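Local coordinates for vacuolar-sorting protein BRO1 (Saccharomyces cerevisiae, PDB 1ZB1) that sorts cargo into the intralumenal vesicles of multivesicular bodies and recruits the DOA4 deubiquitinase to endosomes, here represented by its Bro1 domain, at residues A[6-10]-A[296-301]; A[12-16]-A[127-132]; A[48-52]-A[363-367]; A[273-277]-A[317-321]; A[283-287]-A[306-310]. One frame throughout, in Å; residues are numbered along the deposited sequence.

Contact 1. Residues A[6-10]-A[296-301]; sequences MKPYL and WLVEFI
Y9 drives the edge of its ring into the face of F300, a T-shaped stack with centroids 5.1 Å apart and planes at 79°. CD1 of Y9 does the touching: it sits 3.7 Å above the F300 plane, over the middle of the ring. Two torsions set this up. In Y9, CG lies opposite the backbone N (chi1 -174°), which throws the ring across the 296-301 loop, while, with CG beside its own N, F300 presents a face to the tyrosine. L297 comes in at the root of the tyrosine, its CD2 3.4 Å from Y9 CB and near CG of the ring. Farther out, the Y9 hydroxyl OH passes CB of W296 at 3.8 Å. The edge of F300 receives backbone oxygens, with K7 O in the ring plane. One hydrogen bond ties the two backbones: K7 N donates to F300 O over 2.9 Å, nearly straight at 170° and on a carbonyl lone pair. Beside it M6 bends at chi3, bringing CE to 3.5 Å from CG1 of I301. The P8 ring packs on L193 and L196 of helix 176-198. What results is loop-to-loop packing within the helical Bro1 domain: the N-terminal extended segment lies along the connection between helices 275-290 and 303-322.

Contact 2. Residues A[12-16]-A[127-132]; sequences DLKLK and FNIAVI
N128 reads the backbone of K16 with both ends of its amide. K16 N donates to N128 OD1 over 2.9 Å, and N128 ND2 returns a bond to K16 O over 3.0 Å, both nearly straight (173° and 168°), and each acceptor is met on a lone pair in its carbonyl plane. K16 O lies only 8° out of the amide plane, so the pair of bonds fixes the rotation of the amide and satisfies two main-chain groups in a buried place. Packing stays close around this pair. CD2 of L15 reaches CG1 of V131 at 3.6 Å, while the K16 chain runs roughly perpendicular to the F127 side chain, CD being 3.6 Å from CD1 of that ring. K16 then bends at chi3 and chi4, carrying NZ to Y100 O, S171 and D173. The K14 backbone packs closely too, its O at the F127 edge and 3.6 Å from V131 CG2. Looser are CB of L13, 4.1 Å from V131 CG1, and the K14 side chain, which touches A102 and Y104 in a partly exposed place. An extended N-terminal segment thus crosses helix 118-139 of the Bro1 domain, an asparagine bridging its backbone like a neighbouring strand.

Contact 3. Residues A[48-52]-A[363-367]; sequences ATSEL and KYDSL
Chi1 of Y364 is -63°, with CG beside the backbone N, and this swings the phenol across to helix 48-52. K363, by contrast, has CG opposite its N (chi1 -178°) and runs fully extended from there, which carries NZ toward E51. Along the way CG of K363 lies over one face of the Y364 ring, offset from its centre. At the ring's edge, and in its plane, sits A48 O, 3.6 Å from CE2 of Y364; the same carbonyl is the acceptor for L52 N in its own helix. CB of L52 stands 3.8 Å from CE2 of Y364, and the Y364 hydroxyl OH ends 3.7 Å from CA of L52. A48 adds a methyl, CB, near CD2 of the ring.

The two segments belong to helices 46-58 and 349-371 of the Bro1 domain; the axes of the short segments 48-52 and 363-367 cross at -117°, 10.1 Å apart at closest. Helix 349-371, near the C-terminal end of the modelled chain, thereby comes back onto one of the first helices. F78 of helix 65-86 makes an edge-to-face pair with Y364.

L367 fills the other end of the crossing: its CD1 lies 3.7 Å from OG1 of T49, an oxygen that is hydrogen-bonded to D45 O, and 4.2 Å from CD2 of L52. At the partly exposed margin the salt bridge of E51 OE1 with K363 NZ measures 3.0 Å, but the position of OE1 is doubtful. The other carboxylate oxygen, OE2, pairs with K47.

Contact 4. Residues A[273-277]-A[317-321]; sequences VGEAI and LIKDN
L317 can be followed outward from its helix into the turn opposite. Its CB meets CG1 of I277 at 3.4 Å, closer than carbons normally pack, and has CD1 of the same isoleucine as a second neighbour. CG is more loosely placed, 4.2 Å from I277 CG1. From there CD1 reaches CG1 of V273 at 3.4 Å, again a close fit, and also touches V273 CG2; the methyl CB of A276 is more distant, at 4.4 Å. With chi1 at -74° and chi2 at -76°, L317 bends so that CD1 is brought against V273, while CB stays with I277.

The arrival of helix 275-290 after the turn, beside the closing end of helix 303-322, makes this the outer end of an antiparallel helical hairpin in the Bro1 domain. G274 occupies the N-cap position at the start of the first helix, with a positive phi of 86°. L267 of helix 242-269 packs against A276, and E268 of the same helix touches L317.

I277 and L317 run alongside each other, pointing opposite ways. The isoleucine tip, CD1 of I277, lies 3.6 Å from L317 O, an oxygen buried here without a polar partner anywhere in the model. N321 brings ND2 to 3.5 Å from V273 CG1, a contact with an apolar methyl. I318, on the exposed side, meets I277 CD1 with its CG1 at 4.3 Å.

Contact 5. Residues A[283-287]-A[306-310]; sequences SMQQL and FKETL
S283 meets L310 first, its OG lying 3.6 Å from CD1 and 3.7 Å from CD2 of the leucine. The hydroxyl thus sits against both methyls of the fork, while its hydrogen bond is made elsewhere, to S257 O on helix 242-269. M284 comes next. Its CG stands opposite the backbone N (chi1 -178°), but the chain folds back at chi2 and chi3, so that CE ends 4.2 Å from CG of K307. The methionine backbone takes part as well, CA of M284 being 3.9 Å from L310 CD1, M284 and L310 being the pair with nearest CA atoms between the two segments.

One turn after S283, L287 brings the segment back to the interface. CD2 is its busiest atom: it meets F306 CD2 at 3.6 Å, CA of K307 at 3.7 Å and, less closely, CD1 of L310. Its other methyl, CD1, lies at the F306 ring's edge, in the plane of the ring. Over one face of that ring comes CG of L310 from the same helix, and Y261 of helix 242-269 adds an edge-to-face pair.

The segment axes run 164° apart in direction, nearly antiparallel, at 10.6 Å. Across them the chemistry is almost wholly that of carbon surfaces. Polar ends turn to other partners, K307 NZ to E311 among them, which implies that helices 275-290 and 303-322 are held here by shape and apolar burial rather than by directed bonds.

Contacts 4 and 5 join the same pair of helices, 275-290 and 303-322, with centres 16 Å apart, and both rely on apolar packing. Contact 1 takes the loop between those helices and lies about 17 Å, centre to centre, from contact 5. Contact 2 is the most central, 9 Å from the chain's centre, and buried; like contact 1 it involves the extended N-terminal segment, and these two alone have hydrogen bonds between their segments. Contact 3, also buried, lies on the opposite side of the centre from contacts 1, 4 and 5, combining aromatic packing with a less certain salt bridge at its margin. Contacts 1, 4 and 5 are only partly buried.

Contact 1. Residues A[6-10]-A[296-301]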
# COMPACT_ATOMS: atom_id res chain seq x y z
N MET A 6 3.81 -7.90 19.90
CA MET A 6 4.41 -7.86 18.54
C MET A 6 4.52 -6.44 17.99
O MET A 6 3.61 -5.62 18.17
CB MET A 6 3.60 -8.72 17.57
CG MET A 6 3.89 -10.21 17.69
SD MET A 6 2.93 -11.20 16.53
CE MET A 6 3.23 -10.29 14.95
N LYS A 7 5.63 -6.16 17.31
CA LYS A 7 5.86 -4.85 16.72
C LYS A 7 5.60 -4.95 15.21
O LYS A 7 6.03 -5.90 14.56
CB LYS A 7 7.31 -4.40 16.95
CG LYS A 7 7.81 -4.55 18.39
CD LYS A 7 7.02 -3.68 19.36
CE LYS A 7 7.61 -3.74 20.76
NZ LYS A 7 7.63 -5.13 21.32
N PRO A 8 4.90 -3.96 14.64
CA PRO A 8 4.59 -3.95 13.21
C PRO A 8 5.79 -3.63 12.33
O PRO A 8 6.57 -2.73 12.63
CB PRO A 8 3.51 -2.88 13.11
CG PRO A 8 3.94 -1.90 14.14
CD PRO A 8 4.30 -2.79 15.31
N TYR A 9 5.93 -4.38 11.25
CA TYR A 9 7.02 -4.19 10.30
C TYR A 9 6.42 -3.70 8.98
O TYR A 9 5.80 -4.47 8.25
CB TYR A 9 7.74 -5.52 10.07
CG TYR A 9 8.98 -5.41 9.21
CD1 TYR A 9 10.24 -5.27 9.78
CD2 TYR A 9 8.88 -5.42 7.81
CE1 TYR A 9 11.38 -5.16 8.99
CE2 TYR A 9 10.02 -5.31 7.01
CZ TYR A 9 11.27 -5.18 7.61
OH TYR A 9 12.40 -5.08 6.84
N LEU A 10 6.62 -2.42 8.67
CA LEU A 10 6.08 -1.84 7.44
C LEU A 10 7.16 -1.56 6.40
O LEU A 10 8.22 -1.01 6.73
CB LEU A 10 5.33 -0.54 7.76
CG LEU A 10 4.17 -0.67 8.75
CD1 LEU A 10 3.55 0.69 9.00
CD2 LEU A 10 3.13 -1.64 8.21
N TRP A 296 14.57 -10.58 8.92
CA TRP A 296 14.36 -9.18 9.29
C TRP A 296 13.32 -8.90 10.38
O TRP A 296 13.18 -7.76 10.82
CB TRP A 296 13.99 -8.36 8.05
CG TRP A 296 14.88 -8.64 6.88
CD1 TRP A 296 14.67 -9.56 5.89
CD2 TRP A 296 16.17 -8.06 6.62
NE1 TRP A 296 15.75 -9.59 5.04
CE2 TRP A 296 16.68 -8.69 5.46
CE3 TRP A 296 16.94 -7.08 7.26
CZ2 TRP A 296 17.94 -8.36 4.93
CZ3 TRP A 296 18.19 -6.76 6.73
CH2 TRP A 296 18.67 -7.40 5.57
N LEU A 297 12.61 -9.93 10.82
CA LEU A 297 11.56 -9.77 11.82
C LEU A 297 11.90 -10.24 13.24
O LEU A 297 11.10 -10.07 14.15
CB LEU A 297 10.31 -10.50 11.37
CG LEU A 297 9.65 -10.02 10.08
CD1 LEU A 297 8.72 -11.09 9.57
CD2 LEU A 297 8.91 -8.73 10.33
N VAL A 298 13.08 -10.83 13.42
CA VAL A 298 13.47 -11.34 14.73
C VAL A 298 13.27 -10.34 15.87
O VAL A 298 13.00 -10.73 17.00
CB VAL A 298 14.95 -11.82 14.75
CG1 VAL A 298 15.11 -12.98 13.78
CG2 VAL A 298 15.88 -10.68 14.39
N GLU A 299 13.37 -9.05 15.57
CA GLU A 299 13.18 -8.03 16.60
C GLU A 299 11.75 -7.51 16.68
O GLU A 299 11.44 -6.68 17.53
CB GLU A 299 14.13 -6.86 16.37
CG GLU A 299 15.60 -7.20 16.59
CD GLU A 299 16.49 -5.99 16.45
OE1 GLU A 299 16.25 -4.98 17.14
OE2 GLU A 299 17.44 -6.04 15.63
N PHE A 300 10.88 -8.02 15.81
CA PHE A 300 9.49 -7.58 15.78
C PHE A 300 8.52 -8.67 16.26
O PHE A 300 7.46 -8.36 16.81
CB PHE A 300 9.11 -7.13 14.37
CG PHE A 300 9.93 -5.96 13.87
CD1 PHE A 300 11.29 -6.11 13.60
CD2 PHE A 300 9.35 -4.71 13.71
CE1 PHE A 300 12.06 -5.03 13.17
CE2 PHE A 300 10.11 -3.62 13.29
CZ PHE A 300 11.46 -3.78 13.02
N ILE A 301 8.89 -9.93 16.05
CA ILE A 301 8.08 -11.07 16.46
C ILE A 301 8.89 -12.02 17.33
O ILE A 301 9.95 -12.49 16.93
CB ILE A 301 7.57 -11.86 15.24
CG1 ILE A 301 6.64 -10.98 14.40
CG2 ILE A 301 6.85 -13.13 15.69
CD1 ILE A 301 6.19 -11.64 13.11

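Contact 2. Residues A[12-16]-A[127-132]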
# COMPACT_ATOMS: atom_id res chain seq x y z
N ASP A 12 9.16 0.26 3.52
CA ASP A 12 9.38 1.67 3.23
C ASP A 12 9.38 1.90 1.72
O ASP A 12 10.34 1.54 1.03
CB ASP A 12 10.71 2.12 3.83
CG ASP A 12 10.78 3.61 4.05
OD1 ASP A 12 10.04 4.11 4.92
OD2 ASP A 12 11.58 4.28 3.36
N LEU A 13 8.29 2.47 1.20
CA LEU A 13 8.18 2.72 -0.23
C LEU A 13 8.94 4.00 -0.63
O LEU A 13 9.17 4.89 0.19
CB LEU A 13 6.71 2.82 -0.65
CG LEU A 13 5.85 1.58 -0.32
CD1 LEU A 13 4.46 1.74 -0.89
CD2 LEU A 13 6.50 0.33 -0.90
N LYS A 14 9.35 4.08 -1.90
CA LYS A 14 10.12 5.22 -2.38
C LYS A 14 9.35 6.16 -3.29
O LYS A 14 8.54 5.73 -4.11
CB LYS A 14 11.37 4.73 -3.11
CG LYS A 14 12.31 3.91 -2.24
CD LYS A 14 12.85 4.76 -1.10
CE LYS A 14 13.83 3.98 -0.24
NZ LYS A 14 14.36 4.80 0.88
N LEU A 15 9.62 7.46 -3.14
CA LEU A 15 8.99 8.49 -3.95
C LEU A 15 9.73 8.62 -5.28
O LEU A 15 10.89 8.22 -5.40
CB LEU A 15 9.07 9.86 -3.25
CG LEU A 15 8.29 10.10 -1.97
CD1 LEU A 15 8.70 11.47 -1.35
CD2 LEU A 15 6.79 10.08 -2.29
N LYS A 16 9.05 9.17 -6.29
CA LYS A 16 9.69 9.42 -7.58
C LYS A 16 10.11 10.89 -7.57
O LYS A 16 9.31 11.76 -7.22
CB LYS A 16 8.70 9.17 -8.73
CG LYS A 16 8.25 7.70 -8.88
CD LYS A 16 7.12 7.57 -9.91
CE LYS A 16 7.56 8.00 -11.30
NZ LYS A 16 8.82 7.31 -11.72
N PHE A 127 1.22 8.37 -8.00
CA PHE A 127 2.10 7.34 -7.46
C PHE A 127 2.68 7.87 -6.13
O PHE A 127 2.74 7.15 -5.12
CB PHE A 127 3.24 7.05 -8.45
CG PHE A 127 4.19 5.97 -8.00
CD1 PHE A 127 5.24 6.26 -7.14
CD2 PHE A 127 4.01 4.65 -8.43
CE1 PHE A 127 6.12 5.27 -6.71
CE2 PHE A 127 4.88 3.63 -8.00
CZ PHE A 127 5.94 3.94 -7.14
N ASN A 128 3.11 9.12 -6.14
CA ASN A 128 3.67 9.72 -4.93
C ASN A 128 2.60 9.91 -3.84
O ASN A 128 2.88 9.76 -2.66
CB ASN A 128 4.38 11.04 -5.26
CG ASN A 128 5.77 10.82 -5.86
OD1 ASN A 128 6.28 9.69 -5.85
ND2 ASN A 128 6.39 11.87 -6.37
N ILE A 129 1.37 10.22 -4.25
CA ILE A 129 0.27 10.39 -3.30
C ILE A 129 0.08 9.06 -2.55
O ILE A 129 -0.07 9.03 -1.32
CB ILE A 129 -1.03 10.77 -4.04
CG1 ILE A 129 -0.96 12.24 -4.47
CG2 ILE A 129 -2.24 10.53 -3.15
CD1 ILE A 129 -2.13 12.69 -5.34
N ALA A 130 0.09 7.96 -3.30
CA ALA A 130 -0.06 6.63 -2.70
C ALA A 130 1.08 6.36 -1.72
O ALA A 130 0.86 5.87 -0.60
CB ALA A 130 -0.08 5.56 -3.80
N VAL A 131 2.30 6.66 -2.14
CA VAL A 131 3.46 6.45 -1.27
C VAL A 131 3.34 7.32 -0.01
O VAL A 131 3.62 6.85 1.10
CB VAL A 131 4.79 6.80 -1.99
CG1 VAL A 131 5.95 6.80 -1.00
CG2 VAL A 131 5.07 5.78 -3.10
N ILE A 132 2.94 8.57 -0.19
CA ILE A 132 2.81 9.47 0.95
C ILE A 132 1.78 8.94 1.97
O ILE A 132 1.96 9.11 3.17
CB ILE A 132 2.45 10.90 0.48
CG1 ILE A 132 3.63 11.47 -0.33
CG2 ILE A 132 2.18 11.80 1.69
CD1 ILE A 132 3.34 12.79 -1.02

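Contact 3. Residues A[48-52]-A[363-367]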
# COMPACT_ATOMS: atom_id res chain seq x y z
N ALA A 48 -2.43 33.54 -10.51
CA ALA A 48 -2.75 32.12 -10.45
C ALA A 48 -1.57 31.27 -10.93
O ALA A 48 -1.22 30.28 -10.29
CB ALA A 48 -3.99 31.83 -11.29
N THR A 49 -0.96 31.66 -12.05
CA THR A 49 0.16 30.90 -12.59
C THR A 49 1.36 30.89 -11.64
O THR A 49 2.10 29.91 -11.59
CB THR A 49 0.60 31.45 -13.96
OG1 THR A 49 -0.54 31.52 -14.83
CG2 THR A 49 1.65 30.52 -14.60
N SER A 50 1.54 31.98 -10.89
CA SER A 50 2.63 32.06 -9.93
C SER A 50 2.34 31.10 -8.76
O SER A 50 3.24 30.40 -8.28
CB SER A 50 2.76 33.49 -9.41
OG SER A 50 3.80 33.59 -8.45
N GLU A 51 1.09 31.06 -8.33
CA GLU A 51 0.69 30.18 -7.23
C GLU A 51 0.79 28.71 -7.64
O GLU A 51 1.21 27.86 -6.85
CB GLU A 51 -0.73 30.52 -6.77
CG GLU A 51 -0.78 31.61 -5.69
CD GLU A 51 -2.11 32.34 -5.62
OE1 GLU A 51 -3.16 31.69 -5.81
OE2 GLU A 51 -2.10 33.56 -5.36
N LEU A 52 0.42 28.42 -8.88
CA LEU A 52 0.49 27.06 -9.42
C LEU A 52 1.93 26.58 -9.47
O LEU A 52 2.23 25.45 -9.10
CB LEU A 52 -0.10 27.01 -10.82
CG LEU A 52 0.20 25.74 -11.63
CD1 LEU A 52 -0.61 24.56 -11.07
CD2 LEU A 52 -0.15 25.97 -13.09
N LYS A 363 -10.34 28.50 -8.22
CA LYS A 363 -9.10 29.25 -8.24
C LYS A 363 -8.45 29.35 -9.62
O LYS A 363 -7.92 30.40 -9.99
CB LYS A 363 -8.11 28.61 -7.25
CG LYS A 363 -6.78 29.32 -7.14
CD LYS A 363 -5.93 28.72 -6.02
CE LYS A 363 -4.57 29.40 -5.94
NZ LYS A 363 -3.75 28.99 -4.76
N TYR A 364 -8.52 28.27 -10.40
CA TYR A 364 -7.87 28.27 -11.71
C TYR A 364 -8.74 28.44 -12.96
O TYR A 364 -8.25 28.28 -14.08
CB TYR A 364 -7.02 27.01 -11.85
CG TYR A 364 -5.91 26.96 -10.83
CD1 TYR A 364 -6.03 26.20 -9.67
CD2 TYR A 364 -4.77 27.73 -11.00
CE1 TYR A 364 -5.02 26.22 -8.70
CE2 TYR A 364 -3.76 27.76 -10.05
CZ TYR A 364 -3.89 27.00 -8.90
OH TYR A 364 -2.89 27.04 -7.96
N ASP A 365 -10.01 28.79 -12.78
CA ASP A 365 -10.90 28.97 -13.92
C ASP A 365 -10.39 29.95 -14.99
O ASP A 365 -10.46 29.67 -16.18
CB ASP A 365 -12.29 29.40 -13.43
CG ASP A 365 -13.31 29.42 -14.54
OD1 ASP A 365 -13.54 30.51 -15.12
OD2 ASP A 365 -13.87 28.35 -14.85
N SER A 366 -9.86 31.09 -14.56
CA SER A 366 -9.34 32.09 -15.50
C SER A 366 -8.13 31.55 -16.26
O SER A 366 -7.96 31.80 -17.45
CB SER A 366 -8.96 33.38 -14.76
OG SER A 366 -10.09 33.95 -14.11
N LEU A 367 -7.27 30.83 -15.55
CA LEU A 367 -6.08 30.26 -16.17
C LEU A 367 -6.52 29.28 -17.26
O LEU A 367 -6.04 29.35 -18.39
CB LEU A 367 -5.21 29.55 -15.11
CG LEU A 367 -3.90 28.92 -15.59
CD1 LEU A 367 -2.95 28.75 -14.41
CD2 LEU A 367 -4.18 27.58 -16.25

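Contact 4. Residues A[273-277]-A[317-321]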
# COMPACT_ATOMS: atom_id res chain seq x y z
N VAL A 273 -11.24 -31.58 21.83
CA VAL A 273 -9.82 -31.86 21.91
C VAL A 273 -9.54 -32.97 20.90
O VAL A 273 -10.46 -33.65 20.45
CB VAL A 273 -9.42 -32.32 23.32
CG1 VAL A 273 -7.91 -32.44 23.43
CG2 VAL A 273 -9.95 -31.33 24.35
N GLY A 274 -8.27 -33.16 20.55
CA GLY A 274 -7.95 -34.19 19.58
C GLY A 274 -8.10 -33.56 18.21
O GLY A 274 -7.23 -33.70 17.35
N GLU A 275 -9.22 -32.87 18.02
CA GLU A 275 -9.47 -32.18 16.77
C GLU A 275 -8.65 -30.90 16.90
O GLU A 275 -8.03 -30.43 15.95
CB GLU A 275 -10.96 -31.86 16.62
CG GLU A 275 -11.34 -31.27 15.28
CD GLU A 275 -12.85 -31.24 15.07
OE1 GLU A 275 -13.55 -30.57 15.86
OE2 GLU A 275 -13.33 -31.88 14.11
N ALA A 276 -8.65 -30.37 18.12
CA ALA A 276 -7.91 -29.16 18.45
C ALA A 276 -6.42 -29.47 18.40
O ALA A 276 -5.61 -28.67 17.93
CB ALA A 276 -8.29 -28.67 19.84
N ILE A 277 -6.06 -30.65 18.89
CA ILE A 277 -4.67 -31.09 18.89
C ILE A 277 -4.16 -31.17 17.45
O ILE A 277 -3.00 -30.87 17.17
CB ILE A 277 -4.53 -32.48 19.57
CG1 ILE A 277 -4.86 -32.35 21.06
CG2 ILE A 277 -3.13 -33.04 19.37
CD1 ILE A 277 -4.91 -33.67 21.80
N LEU A 317 -3.29 -30.49 26.14
CA LEU A 317 -4.31 -31.17 25.36
C LEU A 317 -4.01 -32.66 25.24
O LEU A 317 -4.90 -33.51 25.37
CB LEU A 317 -4.40 -30.56 23.96
CG LEU A 317 -5.08 -29.19 23.78
CD1 LEU A 317 -6.58 -29.34 23.86
CD2 LEU A 317 -4.57 -28.22 24.83
N ILE A 318 -2.74 -32.98 24.99
CA ILE A 318 -2.32 -34.37 24.85
C ILE A 318 -2.45 -35.16 26.15
O ILE A 318 -2.96 -36.28 26.14
CB ILE A 318 -0.86 -34.43 24.35
CG1 ILE A 318 -0.78 -33.84 22.94
CG2 ILE A 318 -0.36 -35.87 24.35
CD1 ILE A 318 0.63 -33.72 22.39
N LYS A 319 -2.00 -34.58 27.25
CA LYS A 319 -2.08 -35.26 28.55
C LYS A 319 -3.53 -35.60 28.88
O LYS A 319 -3.88 -36.77 29.02
CB LYS A 319 -1.51 -34.37 29.65
CG LYS A 319 -1.65 -34.96 31.05
CD LYS A 319 -1.12 -34.01 32.10
CE LYS A 319 -1.36 -34.55 33.50
NZ LYS A 319 -0.87 -33.62 34.56
N ASP A 320 -4.36 -34.57 29.01
CA ASP A 320 -5.77 -34.76 29.33
C ASP A 320 -6.52 -35.29 28.11
O ASP A 320 -7.51 -34.69 27.68
CB ASP A 320 -6.39 -33.44 29.78
CG ASP A 320 -5.60 -32.76 30.88
OD1 ASP A 320 -5.34 -33.40 31.92
OD2 ASP A 320 -5.23 -31.58 30.70
N ASN A 321 -6.06 -36.40 27.56
CA ASN A 321 -6.71 -36.99 26.40
C ASN A 321 -6.24 -38.42 26.13
O ASN A 321 -7.03 -39.27 25.71
CB ASN A 321 -6.47 -36.13 25.16
CG ASN A 321 -7.21 -36.64 23.94
OD1 ASN A 321 -6.84 -37.65 23.35
ND2 ASN A 321 -8.28 -35.95 23.56

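Contact 5. Residues A[283-287]-A[306-310]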
# COMPACT_ATOMS: atom_id res chain seq x y z
N SER A 283 -0.52 -25.83 13.23
CA SER A 283 0.01 -24.52 13.57
C SER A 283 1.53 -24.57 13.73
O SER A 283 2.25 -23.72 13.20
CB SER A 283 -0.62 -24.02 14.87
OG SER A 283 -0.14 -22.73 15.21
N MET A 284 2.01 -25.56 14.47
CA MET A 284 3.44 -25.73 14.70
C MET A 284 4.19 -25.91 13.38
O MET A 284 5.27 -25.36 13.20
CB MET A 284 3.70 -26.94 15.61
CG MET A 284 5.18 -27.16 15.94
SD MET A 284 5.89 -25.85 16.96
CE MET A 284 6.66 -24.83 15.75
N GLN A 285 3.60 -26.69 12.48
CA GLN A 285 4.20 -26.93 11.17
C GLN A 285 4.45 -25.61 10.46
O GLN A 285 5.56 -25.31 10.03
CB GLN A 285 3.26 -27.80 10.32
CG GLN A 285 3.10 -29.23 10.80
CD GLN A 285 2.03 -29.99 10.02
OE1 GLN A 285 2.02 -29.98 8.79
NE2 GLN A 285 1.13 -30.66 10.74
N GLN A 286 3.39 -24.81 10.34
CA GLN A 286 3.47 -23.51 9.68
C GLN A 286 4.47 -22.57 10.33
O GLN A 286 5.22 -21.88 9.64
CB GLN A 286 2.09 -22.87 9.64
CG GLN A 286 1.14 -23.53 8.66
CD GLN A 286 1.70 -23.53 7.24
OE1 GLN A 286 2.10 -22.48 6.72
NE2 GLN A 286 1.73 -24.70 6.61
N LEU A 287 4.49 -22.54 11.66
CA LEU A 287 5.44 -21.68 12.35
C LEU A 287 6.87 -22.09 11.99
O LEU A 287 7.73 -21.24 11.75
CB LEU A 287 5.25 -21.76 13.87
CG LEU A 287 6.28 -20.96 14.67
CD1 LEU A 287 6.15 -19.49 14.35
CD2 LEU A 287 6.08 -21.20 16.16
N PHE A 306 6.65 -17.83 20.97
CA PHE A 306 5.42 -18.37 20.42
C PHE A 306 5.54 -19.88 20.25
O PHE A 306 4.56 -20.61 20.44
CB PHE A 306 5.10 -17.70 19.07
CG PHE A 306 3.80 -18.16 18.46
CD1 PHE A 306 2.61 -18.11 19.18
CD2 PHE A 306 3.77 -18.64 17.15
CE1 PHE A 306 1.41 -18.54 18.62
CE2 PHE A 306 2.57 -19.07 16.57
CZ PHE A 306 1.39 -19.02 17.31
N LYS A 307 6.73 -20.36 19.91
CA LYS A 307 6.95 -21.79 19.75
C LYS A 307 6.68 -22.47 21.08
O LYS A 307 6.10 -23.55 21.13
CB LYS A 307 8.40 -22.07 19.31
CG LYS A 307 8.74 -23.54 19.12
CD LYS A 307 10.14 -23.70 18.55
CE LYS A 307 10.53 -25.16 18.33
NZ LYS A 307 10.78 -25.88 19.61
N GLU A 308 7.11 -21.82 22.17
CA GLU A 308 6.91 -22.36 23.51
C GLU A 308 5.43 -22.36 23.88
O GLU A 308 4.93 -23.31 24.48
CB GLU A 308 7.68 -21.53 24.54
CG GLU A 308 9.18 -21.74 24.49
CD GLU A 308 9.90 -21.05 25.63
OE1 GLU A 308 9.54 -21.32 26.80
OE2 GLU A 308 10.82 -20.24 25.36
N THR A 309 4.73 -21.29 23.51
CA THR A 309 3.31 -21.17 23.80
C THR A 309 2.54 -22.32 23.16
O THR A 309 1.64 -22.90 23.78
CB THR A 309 2.75 -19.83 23.30
OG1 THR A 309 3.38 -18.76 24.01
CG2 THR A 309 1.24 -19.76 23.51
N LEU A 310 2.89 -22.66 21.92
CA LEU A 310 2.22 -23.75 21.21
C LEU A 310 2.50 -25.10 21.85
O LEU A 310 1.58 -25.86 22.13
CB LEU A 310 2.67 -23.81 19.75
CG LEU A 310 2.16 -22.72 18.79
CD1 LEU A 310 2.66 -23.02 17.39
CD2 LEU A 310 0.65 -22.68 18.82